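Side-chain contacts in PaiA Acetyltransferase (Thermoplasma acidophilum, PDB 3K9U), which transfers an acetyl group from acetyl-CoA to polyamines such as spermidine, limiting their toxicity, and may also restrain sporulation and degradative enzyme production: residues L90-K95 with F135-K140; T106-A111 with N141-E146; T15-A20 with E48-E53. One frame throughout, in Å; residues are numbered along the deposited sequence.

Contact 1: residues L90-K95 with F135-K140; sequences LRLYLK and FSFYYK. With ACO (acetyl coenzyme *a), chain G.
The ribose hydroxyl O2B of acetyl-CoA is gripped twice from 135-140: Lys140 NZ donates to it over 2.6 Å, and it donates in turn to Ser136 OG. The same ammonium group also bonds O3B and the 3'-phosphate oxygen O9A, a task suited to a long cationic side chain. Leu92 O accepts the pantetheine amide N4P at 2.7 Å, while Leu94 N donates to O9P, so the cofactor is bound like an extra strand. Leu92 and Phe137 meet beside this arm at about a right angle, Leu92 CD2 lying 3.8 Å from Phe137 CE1. With CG anti to its backbone N (chi1 164°), Phe137 lays one ring face over ACO CCP, CD2 3.3 Å from that carbon. A serine here would probably open a gap where the ring now touches both CCP and Leu92 CD2. Tyr138, probably the proton donor as in related enzymes, brings OH to 3.3 Å from the acetyl carbon C and turns its ring edge to S1P. Strand 86-94, with a classic beta bulge at Leu90 and Arg91 opposite Glu79, lies beside strand 73-83; Leu92 packs on Ile78 there and on Leu107 of helix 103-118, and Tyr138 rests against Met155 of strand 152-158.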
loop_
_atom_site.group_PDB
_atom_site.type_symbol
_atom_site.label_atom_id
_atom_site.label_comp_id
_atom_site.label_asym_id
_atom_site.label_seq_id
_atom_site.Cartn_x
_atom_site.Cartn_y
_atom_site.Cartn_z
ATOM N N LEU A 90 12.384 5.340 17.691
ATOM C CA LEU A 90 12.356 3.923 18.041
ATOM C C LEU A 90 11.405 3.157 17.175
ATOM O O LEU A 90 11.631 2.003 16.917
ATOM C CB LEU A 90 11.940 3.703 19.498
ATOM C CG LEU A 90 12.860 4.295 20.562
ATOM C CD1 LEU A 90 12.117 4.280 21.919
ATOM C CD2 LEU A 90 14.211 3.546 20.636
ATOM N N ARG A 91 10.337 3.808 16.736
ATOM C CA ARG A 91 9.154 3.107 16.234
ATOM C C ARG A 91 8.322 4.004 15.305
ATOM O O ARG A 91 7.962 5.116 15.690
ATOM C CB ARG A 91 8.310 2.730 17.462
ATOM C CG ARG A 91 7.870 1.318 17.529
ATOM C CD ARG A 91 8.114 0.639 18.867
ATOM N NE ARG A 91 7.592 1.257 20.096
ATOM C CZ ARG A 91 6.684 0.724 20.932
ATOM N NH1 ARG A 91 6.390 1.357 22.064
ATOM N NH2 ARG A 91 6.034 -0.414 20.661
ATOM N N LEU A 92 7.992 3.508 14.114
ATOM C CA LEU A 92 7.078 4.207 13.210
ATOM C C LEU A 92 6.418 3.233 12.274
ATOM O O LEU A 92 7.066 2.690 11.377
ATOM C CB LEU A 92 7.830 5.265 12.394
ATOM C CG LEU A 92 7.096 6.051 11.321
ATOM C CD1 LEU A 92 5.914 6.702 11.918
ATOM C CD2 LEU A 92 8.020 7.096 10.705
ATOM N N TYR A 93 5.122 3.040 12.477
ATOM C CA TYR A 93 4.372 2.019 11.765
ATOM C C TYR A 93 2.972 2.526 11.431
ATOM O O TYR A 93 2.302 3.072 12.295
ATOM C CB TYR A 93 4.272 0.734 12.617
ATOM C CG TYR A 93 5.588 0.024 12.801
ATOM C CD1 TYR A 93 6.078 -0.831 11.822
ATOM C CD2 TYR A 93 6.366 0.236 13.934
ATOM C CE1 TYR A 93 7.290 -1.462 11.964
ATOM C CE2 TYR A 93 7.588 -0.397 14.088
ATOM C CZ TYR A 93 8.036 -1.253 13.110
ATOM O OH TYR A 93 9.244 -1.888 13.251
ATOM N N LEU A 94 2.553 2.327 10.179
ATOM C CA LEU A 94 1.193 2.572 9.726
ATOM C C LEU A 94 0.562 1.256 9.281
ATOM O O LEU A 94 1.285 0.331 8.853
ATOM C CB LEU A 94 1.195 3.469 8.502
ATOM C CG LEU A 94 1.976 4.773 8.601
ATOM C CD1 LEU A 94 1.897 5.594 7.256
ATOM C CD2 LEU A 94 1.472 5.573 9.803
ATOM N N LYS A 95 -0.777 1.213 9.302
ATOM C CA LYS A 95 -1.529 0.198 8.576
ATOM C C LYS A 95 -1.112 0.233 7.122
ATOM O O LYS A 95 -1.041 1.313 6.530
ATOM C CB LYS A 95 -3.035 0.445 8.632
ATOM C CG LYS A 95 -3.743 -0.044 9.866
ATOM C CD LYS A 95 -5.318 0.013 9.685
ATOM C CE LYS A 95 -5.994 -1.256 9.023
ATOM N NZ LYS A 95 -6.465 -1.103 7.573
ATOM N N PHE A 135 13.463 2.101 4.767
ATOM C CA PHE A 135 14.819 2.646 4.551
ATOM C C PHE A 135 14.773 3.797 3.562
ATOM O O PHE A 135 15.412 4.840 3.789
ATOM C CB PHE A 135 15.792 1.592 4.062
ATOM C CG PHE A 135 17.173 2.118 3.775
ATOM C CD1 PHE A 135 17.673 2.128 2.502
ATOM C CD2 PHE A 135 17.966 2.585 4.781
ATOM C CE1 PHE A 135 18.970 2.626 2.233
ATOM C CE2 PHE A 135 19.244 3.066 4.531
ATOM C CZ PHE A 135 19.746 3.080 3.246
ATOM N N SER A 136 13.983 3.613 2.498
ATOM C CA SER A 136 13.857 4.632 1.440
ATOM C C SER A 136 13.029 5.805 1.931
ATOM O O SER A 136 13.289 6.916 1.572
ATOM C CB SER A 136 13.289 4.028 0.155
ATOM O OG SER A 136 11.988 3.526 0.342
ATOM N N PHE A 137 12.055 5.558 2.809
ATOM C CA PHE A 137 11.305 6.660 3.394
ATOM C C PHE A 137 12.216 7.601 4.195
ATOM O O PHE A 137 12.093 8.821 4.100
ATOM C CB PHE A 137 10.161 6.151 4.266
ATOM C CG PHE A 137 9.591 7.205 5.200
ATOM C CD1 PHE A 137 10.018 7.271 6.534
ATOM C CD2 PHE A 137 8.642 8.127 4.742
ATOM C CE1 PHE A 137 9.504 8.237 7.413
ATOM C CE2 PHE A 137 8.091 9.096 5.614
ATOM C CZ PHE A 137 8.534 9.156 6.963
ATOM N N TYR A 138 13.132 7.031 4.958
ATOM C CA TYR A 138 14.053 7.832 5.765
ATOM C C TYR A 138 15.071 8.590 4.950
ATOM O O TYR A 138 15.358 9.748 5.278
ATOM C CB TYR A 138 14.785 6.968 6.775
ATOM C CG TYR A 138 13.882 6.419 7.833
ATOM C CD1 TYR A 138 13.041 7.253 8.572
ATOM C CD2 TYR A 138 13.867 5.056 8.113
ATOM C CE1 TYR A 138 12.208 6.723 9.534
ATOM C CE2 TYR A 138 13.035 4.530 9.054
ATOM C CZ TYR A 138 12.226 5.349 9.768
ATOM O OH TYR A 138 11.436 4.782 10.731
ATOM N N TYR A 139 15.625 7.968 3.903
ATOM C CA TYR A 139 16.585 8.696 3.076
ATOM C C TYR A 139 15.908 9.827 2.328
ATOM O O TYR A 139 16.558 10.817 2.030
ATOM C CB TYR A 139 17.522 7.812 2.205
ATOM C CG TYR A 139 17.034 7.137 0.889
ATOM C CD1 TYR A 139 17.085 5.732 0.748
ATOM C CD2 TYR A 139 16.644 7.881 -0.236
ATOM C CE1 TYR A 139 16.688 5.080 -0.461
ATOM C CE2 TYR A 139 16.255 7.227 -1.455
ATOM C CZ TYR A 139 16.261 5.826 -1.537
ATOM O OH TYR A 139 15.896 5.165 -2.709
ATOM N N LYS A 140 14.604 9.698 2.072
ATOM C CA LYS A 140 13.844 10.764 1.422
ATOM C C LYS A 140 13.408 11.846 2.422
ATOM O O LYS A 140 12.881 12.860 2.029
ATOM C CB LYS A 140 12.632 10.182 0.702
ATOM C CG LYS A 140 12.998 9.489 -0.629
ATOM C CD LYS A 140 11.968 8.424 -0.997
ATOM C CE LYS A 140 12.533 7.475 -2.090
ATOM N NZ LYS A 140 11.518 6.433 -2.556
HETATM N N1A ACO G . 5.422 0.556 -0.940
HETATM C C2A ACO G . 6.707 0.883 -1.220
HETATM N N3A ACO G . 7.292 1.994 -0.736
HETATM C C4A ACO G . 6.639 2.828 0.094
HETATM C C5A ACO G . 5.253 2.500 0.420
HETATM C C6A ACO G . 4.659 1.277 -0.143
HETATM N N6A ACO G . 3.377 0.916 0.112
HETATM N N7A ACO G . 4.820 3.452 1.227
HETATM C C8A ACO G . 5.827 4.323 1.394
HETATM N N9A ACO G . 6.936 3.950 0.739
HETATM C C1B ACO G . 8.207 4.744 0.721
HETATM C C2B ACO G . 8.713 5.107 -0.677
HETATM O O2B ACO G . 10.149 5.317 -0.687
HETATM C C3B ACO G . 8.023 6.402 -0.992
HETATM O O3B ACO G . 8.752 7.169 -1.968
HETATM P P3B ACO G . 8.293 7.005 -3.527
HETATM O O7A ACO G . 7.078 7.840 -3.585
HETATM O O8A ACO G . 8.047 5.511 -3.695
HETATM O O9A ACO G . 9.533 7.535 -4.227
HETATM C C4B ACO G . 7.853 7.058 0.366
HETATM O O4B ACO G . 7.998 6.015 1.341
HETATM C C5B ACO G . 6.511 7.733 0.552
HETATM O O5B ACO G . 6.545 8.688 1.623
HETATM P P1A ACO G . 5.322 8.814 2.664
HETATM O O1A ACO G . 3.993 8.775 1.923
HETATM O O2A ACO G . 5.583 9.959 3.607
HETATM O O3A ACO G . 5.531 7.412 3.458
HETATM P P2A ACO G . 4.420 6.786 4.466
HETATM O O4A ACO G . 4.002 5.468 3.858
HETATM O O5A ACO G . 3.389 7.838 4.857
HETATM O O6A ACO G . 5.284 6.486 5.765
HETATM C CBP ACO G . 6.418 4.542 6.558
HETATM C CCP ACO G . 6.521 5.786 5.694
HETATM C CDP ACO G . 7.751 3.819 6.565
HETATM C CEP ACO G . 6.112 5.014 7.977
HETATM C CAP ACO G . 5.282 3.620 6.059
HETATM O OAP ACO G . 5.443 3.276 4.677
HETATM C C9P ACO G . 5.143 2.352 6.854
HETATM O O9P ACO G . 4.533 2.369 7.908
HETATM N N8P ACO G . 5.726 1.284 6.363
HETATM C C7P ACO G . 5.764 0.001 7.027
HETATM C C6P ACO G . 6.448 0.000 8.386
HETATM C C5P ACO G . 7.885 0.476 8.379
HETATM O O5P ACO G . 8.687 0.131 7.524
HETATM N N4P ACO G . 8.242 1.259 9.401
HETATM C C3P ACO G . 9.624 1.690 9.601
HETATM C C2P ACO G . 10.346 0.707 10.511
HETATM S S1P ACO G . 11.929 1.302 11.026
HETATM C C ACO G . 11.628 2.023 12.527
HETATM O O ACO G . 10.510 1.912 13.015
HETATM C CH3 ACO G . 12.725 2.762 13.272
#

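Contact 2: residues T106-A111 with N141-E146; sequences TLLLEA and NGFKVE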
loop_
_atom_site.group_PDB
_atom_site.type_symbol
_atom_site.label_atom_id
_atom_site.label_comp_id
_atom_site.label_asym_id
_atom_site.label_seq_id
_atom_site.Cartn_x
_atom_site.Cartn_y
_atom_site.Cartn_z
ATOM N N THR A 106 3.974 13.041 8.056
ATOM C CA THR A 106 3.282 13.919 8.981
ATOM C C THR A 106 3.623 13.595 10.418
ATOM O O THR A 106 3.881 14.490 11.201
ATOM C CB THR A 106 1.781 13.848 8.786
ATOM O OG1 THR A 106 1.498 14.153 7.424
ATOM C CG2 THR A 106 1.044 14.855 9.696
ATOM N N LEU A 107 3.667 12.307 10.748
ATOM C CA LEU A 107 4.096 11.879 12.071
ATOM C C LEU A 107 5.524 12.357 12.345
ATOM O O LEU A 107 5.781 12.980 13.371
ATOM C CB LEU A 107 3.995 10.346 12.229
ATOM C CG LEU A 107 2.605 9.832 12.582
ATOM C CD1 LEU A 107 2.472 8.321 12.330
ATOM C CD2 LEU A 107 2.264 10.158 14.002
ATOM N N LEU A 108 6.440 12.112 11.407
ATOM C CA LEU A 108 7.818 12.611 11.537
ATOM C C LEU A 108 7.895 14.119 11.705
ATOM O O LEU A 108 8.667 14.627 12.540
ATOM C CB LEU A 108 8.649 12.222 10.329
ATOM C CG LEU A 108 10.152 12.526 10.393
ATOM C CD1 LEU A 108 10.849 11.806 11.591
ATOM C CD2 LEU A 108 10.800 12.127 9.065
ATOM N N LEU A 109 7.100 14.849 10.931
ATOM C CA LEU A 109 7.133 16.309 11.027
ATOM C C LEU A 109 6.624 16.838 12.380
ATOM O O LEU A 109 7.148 17.832 12.889
ATOM C CB LEU A 109 6.414 16.965 9.856
ATOM C CG LEU A 109 7.235 16.927 8.540
ATOM C CD1 LEU A 109 6.364 17.284 7.326
ATOM C CD2 LEU A 109 8.479 17.864 8.638
ATOM N N GLU A 110 5.646 16.151 12.971
ATOM C CA GLU A 110 5.134 16.544 14.282
ATOM C C GLU A 110 6.177 16.289 15.347
ATOM O O GLU A 110 6.407 17.126 16.220
ATOM C CB GLU A 110 3.846 15.789 14.634
ATOM C CG GLU A 110 2.624 16.324 13.920
ATOM C CD GLU A 110 2.352 17.783 14.274
ATOM O OE1 GLU A 110 2.201 18.124 15.478
ATOM O OE2 GLU A 110 2.317 18.584 13.338
ATOM N N ALA A 111 6.824 15.136 15.265
ATOM C CA ALA A 111 7.923 14.843 16.182
ATOM C C ALA A 111 9.008 15.905 16.057
ATOM O O ALA A 111 9.419 16.469 17.061
ATOM C CB ALA A 111 8.508 13.455 15.932
ATOM N N ASN A 141 13.619 11.618 3.710
ATOM C CA ASN A 141 13.344 12.613 4.723
ATOM C C ASN A 141 14.602 13.076 5.453
ATOM O O ASN A 141 14.547 13.459 6.628
ATOM C CB ASN A 141 12.292 12.069 5.677
ATOM C CG ASN A 141 10.925 12.125 5.078
ATOM O OD1 ASN A 141 10.303 13.176 5.071
ATOM N ND2 ASN A 141 10.482 11.027 4.480
ATOM N N GLY A 142 15.733 13.050 4.744
ATOM C CA GLY A 142 16.979 13.659 5.220
ATOM C C GLY A 142 17.883 12.776 6.089
ATOM O O GLY A 142 18.915 13.247 6.550
ATOM N N PHE A 143 17.524 11.514 6.326
ATOM C CA PHE A 143 18.387 10.623 7.107
ATOM C C PHE A 143 19.482 10.043 6.213
ATOM O O PHE A 143 19.227 9.710 5.037
ATOM C CB PHE A 143 17.597 9.490 7.774
ATOM C CG PHE A 143 16.787 9.935 8.968
ATOM C CD1 PHE A 143 15.515 10.487 8.798
ATOM C CD2 PHE A 143 17.286 9.789 10.272
ATOM C CE1 PHE A 143 14.756 10.901 9.899
ATOM C CE2 PHE A 143 16.520 10.186 11.374
ATOM C CZ PHE A 143 15.266 10.757 11.180
ATOM N N LYS A 144 20.673 9.915 6.802
ATOM C CA LYS A 144 21.873 9.358 6.160
ATOM C C LYS A 144 22.361 8.142 6.923
ATOM O O LYS A 144 22.228 8.106 8.151
ATOM C CB LYS A 144 22.975 10.367 6.173
ATOM C CG LYS A 144 22.570 11.720 5.687
ATOM C CD LYS A 144 22.270 11.699 4.207
ATOM C CE LYS A 144 22.218 13.132 3.678
ATOM N NZ LYS A 144 23.422 13.920 4.143
ATOM N N VAL A 145 22.904 7.157 6.214
ATOM C CA VAL A 145 23.447 5.966 6.858
ATOM C C VAL A 145 24.854 6.270 7.378
ATOM O O VAL A 145 25.702 6.798 6.663
ATOM C CB VAL A 145 23.494 4.725 5.914
ATOM C CG1 VAL A 145 24.332 3.585 6.537
ATOM C CG2 VAL A 145 22.101 4.216 5.635
ATOM N N GLU A 146 25.082 5.950 8.641
ATOM C CA GLU A 146 26.371 6.203 9.276
ATOM C C GLU A 146 27.080 4.932 9.632
ATOM O O GLU A 146 28.278 4.955 9.819
ATOM C CB GLU A 146 26.177 7.016 10.564
ATOM C CG GLU A 146 25.593 8.407 10.341
ATOM C CD GLU A 146 26.538 9.347 9.613
ATOM O OE1 GLU A 146 27.777 9.132 9.672
ATOM O OE2 GLU A 146 26.027 10.309 8.982
#
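Leu108 turns CG anti to its backbone N (chi1 -173°), and the next torsion carries CD2 onward in an extended line, so this one methyl does all the close touching from helix 103-118. The backbone of Asn141 aims CB at that methyl, and chi1 of -77° sets CG beside the backbone N, where it also comes near. The two side chains run past each other in opposite directions, with Leu108 CD2 3.7 Å from Asn141 CB and 4.0 Å from Asn141 CG. The aliphatic root of the asparagine thus serves as a greasy patch, while its amide is used at both ends beyond this pair: OD1 bonds Lys105 NZ, and ND2 bonds the backbone O of Phe137. The same leucine methyl also meets the Phe143 ring edge, near its plane and 4.2 Å from CE1. Asn141 and Phe143 belong to the turn that joins helix 132-139 to strand 144-149 in the GNAT fold, packed against the helix that follows strand 86-94. Gly142 makes the turn with left-handed backbone angles (phi 88°), a conformation easy for a residue without a side chain; as inferred from relatives, it may have a role in acetylating the polyamine. A branched apolar leucine suits this buried place, bridging the turn and Leu89 of strand 86-94. Phe143 meets the Tyr138 ring edge-to-face and touches Met155 of strand 152-158.

Contact 3: residues T15-A20 with E48-E53; sequences TLIEVA and EKLLNE
Two helices of the N-terminal part of the GNAT fold, 13-27 and 47-59, pack together here through a small, wholly apolar interface. Its centre is Leu50, which makes both of the close contacts with the other segment through a single methyl, CD1. Leu50 has CG anti to its carbonyl carbon (chi1 -78°), and CD1 continues the chain outward in an extended line, so the methyl reaches across to the neighbouring helix. There it lies 3.5 Å from Ile17 CG1, tighter than usual for two carbons, and 4.1 Å from Leu16 CD2. Both pairs of side chains cross obliquely. In Ile17 it is the methylene at the base of the longer branch, rather than the terminal methyl, that takes the contact; because CG1 lies beside the backbone N (chi1 -63°), this carbon swings towards Leu50 although the residue's CB bond is not aimed at it. Leu16 does point that way, and it offers the end of one of its branches. The backbones are correspondingly near, with Ile17 CA and Leu50 CA 8.4 Å apart. No hydrogen bond links the segments, and large aliphatic residues suit such a buried seam, since they fill it without bringing in polar atoms that would need partners. Leu13, earlier on helix 13-27, and Tyr45, in the loop before helix 47-59, also touch Leu50. Helix 13-27 also lies on the sheet: Leu16, besides meeting Leu50, packs against Leu74 and Phe77 of strand 73-83, and Val19 joins it on Phe77.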
loop_
_atom_site.group_PDB
_atom_site.type_symbol
_atom_site.label_atom_id
_atom_site.label_comp_id
_atom_site.label_asym_id
_atom_site.label_seq_id
_atom_site.Cartn_x
_atom_site.Cartn_y
_atom_site.Cartn_z
ATOM N N THR A 15 -6.557 -0.818 19.572
ATOM C CA THR A 15 -6.404 -0.511 18.154
ATOM C C THR A 15 -4.901 -0.393 17.830
ATOM O O THR A 15 -4.438 -0.840 16.771
ATOM C CB THR A 15 -7.263 0.717 17.720
ATOM O OG1 THR A 15 -6.863 1.874 18.449
ATOM C CG2 THR A 15 -8.751 0.487 18.006
ATOM N N LEU A 16 -4.126 0.121 18.781
ATOM C CA LEU A 16 -2.660 0.177 18.631
ATOM C C LEU A 16 -2.019 -1.215 18.405
ATOM O O LEU A 16 -1.175 -1.387 17.503
ATOM C CB LEU A 16 -2.039 0.900 19.816
ATOM C CG LEU A 16 -0.538 1.242 19.746
ATOM C CD1 LEU A 16 -0.255 2.316 18.742
ATOM C CD2 LEU A 16 -0.076 1.709 21.110
ATOM N N ILE A 17 -2.479 -2.221 19.148
ATOM C CA ILE A 17 -2.000 -3.592 18.944
ATOM C C ILE A 17 -2.325 -4.085 17.536
ATOM O O ILE A 17 -1.493 -4.726 16.903
ATOM C CB ILE A 17 -2.564 -4.542 19.972
ATOM C CG1 ILE A 17 -2.097 -4.149 21.383
ATOM C CG2 ILE A 17 -2.169 -6.031 19.688
ATOM C CD1 ILE A 17 -2.880 -4.933 22.470
ATOM N N GLU A 18 -3.505 -3.750 17.022
ATOM C CA GLU A 18 -3.889 -4.223 15.692
ATOM C C GLU A 18 -3.133 -3.549 14.559
ATOM O O GLU A 18 -2.754 -4.199 13.617
ATOM C CB GLU A 18 -5.389 -4.105 15.468
ATOM C CG GLU A 18 -6.254 -5.092 16.296
ATOM C CD GLU A 18 -5.545 -6.410 16.663
ATOM O OE1 GLU A 18 -5.091 -7.135 15.744
ATOM O OE2 GLU A 18 -5.448 -6.720 17.885
ATOM N N VAL A 19 -2.920 -2.247 14.657
ATOM C CA VAL A 19 -2.089 -1.530 13.723
ATOM C C VAL A 19 -0.668 -2.153 13.663
ATOM O O VAL A 19 -0.179 -2.555 12.582
ATOM C CB VAL A 19 -1.999 -0.041 14.151
ATOM C CG1 VAL A 19 -0.952 0.698 13.358
ATOM C CG2 VAL A 19 -3.381 0.649 14.033
ATOM N N ALA A 20 -0.025 -2.241 14.823
ATOM C CA ALA A 20 1.288 -2.858 14.957
ATOM C C ALA A 20 1.272 -4.227 14.327
ATOM O O ALA A 20 2.128 -4.556 13.481
ATOM C CB ALA A 20 1.662 -2.989 16.410
ATOM N N GLU A 48 -0.318 -5.349 28.687
ATOM C CA GLU A 48 0.259 -4.810 29.907
ATOM C C GLU A 48 1.473 -3.938 29.574
ATOM O O GLU A 48 1.607 -2.823 30.078
ATOM C CB GLU A 48 0.641 -5.918 30.876
ATOM C CG GLU A 48 -0.528 -6.590 31.535
ATOM C CD GLU A 48 -1.396 -7.359 30.554
ATOM O OE1 GLU A 48 -0.848 -7.911 29.581
ATOM O OE2 GLU A 48 -2.623 -7.402 30.754
ATOM N N LYS A 49 2.326 -4.436 28.692
ATOM C CA LYS A 49 3.548 -3.752 28.333
ATOM C C LYS A 49 3.246 -2.431 27.640
ATOM O O LYS A 49 3.832 -1.403 28.012
ATOM C CB LYS A 49 4.425 -4.636 27.452
ATOM C CG LYS A 49 5.830 -4.059 27.165
ATOM C CD LYS A 49 6.799 -5.167 26.619
ATOM C CE LYS A 49 8.210 -5.062 27.257
ATOM N NZ LYS A 49 8.264 -5.216 28.786
ATOM N N LEU A 50 2.337 -2.438 26.652
ATOM C CA LEU A 50 1.957 -1.173 25.977
ATOM C C LEU A 50 1.295 -0.139 26.911
ATOM O O LEU A 50 1.570 1.055 26.818
ATOM C CB LEU A 50 0.994 -1.410 24.808
ATOM C CG LEU A 50 1.597 -1.917 23.519
ATOM C CD1 LEU A 50 0.456 -2.100 22.510
ATOM C CD2 LEU A 50 2.739 -0.950 23.009
ATOM N N LEU A 51 0.388 -0.600 27.765
ATOM C CA LEU A 51 -0.246 0.270 28.742
ATOM C C LEU A 51 0.791 1.065 29.559
ATOM O O LEU A 51 0.687 2.289 29.723
ATOM C CB LEU A 51 -1.105 -0.563 29.696
ATOM C CG LEU A 51 -2.566 -0.754 29.327
ATOM C CD1 LEU A 51 -3.291 -1.730 30.331
ATOM C CD2 LEU A 51 -3.253 0.635 29.273
ATOM N N ASN A 52 1.780 0.343 30.080
ATOM C CA ASN A 52 2.851 0.950 30.857
ATOM C C ASN A 52 3.578 1.982 30.014
ATOM O O ASN A 52 3.870 3.080 30.506
ATOM C CB ASN A 52 3.822 -0.114 31.383
ATOM C CG ASN A 52 4.875 0.450 32.324
ATOM O OD1 ASN A 52 4.563 1.140 33.307
ATOM N ND2 ASN A 52 6.135 0.124 32.052
ATOM N N GLU A 53 3.833 1.656 28.740
ATOM C CA GLU A 53 4.545 2.598 27.856
ATOM C C GLU A 53 3.717 3.835 27.560
ATOM O O GLU A 53 4.236 4.945 27.563
ATOM C CB GLU A 53 4.958 1.947 26.540
ATOM C CG GLU A 53 6.119 0.941 26.676
ATOM C CD GLU A 53 6.223 0.012 25.447
ATOM O OE1 GLU A 53 5.281 -0.018 24.636
ATOM O OE2 GLU A 53 7.226 -0.692 25.291
#

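Contacts 1 and 2, with centres 8 Å apart, form one continuous region beside acetyl-CoA. Their segments alternate along the chain and touch directly: Leu92 CD1 packs 3.8 Å from Leu107 CD1, and Tyr138 O lies 3.0 Å from Phe143 N, a probable hydrogen bond. Contact 1 lines the cofactor pocket, whereas in contact 2 the Asn141 side chain stays about 5 Å from the ligand. Contact 3 is more remote, its centre about 19 Å from that of contact 1 and 23 Å from that of contact 2, with the Leu16 side chain about 12 Å from acetyl-CoA. A salt bridge, Arg91 NH1 to Glu53 OE1 at 3.1 Å, nevertheless ties its second helix to the cofactor-binding strand.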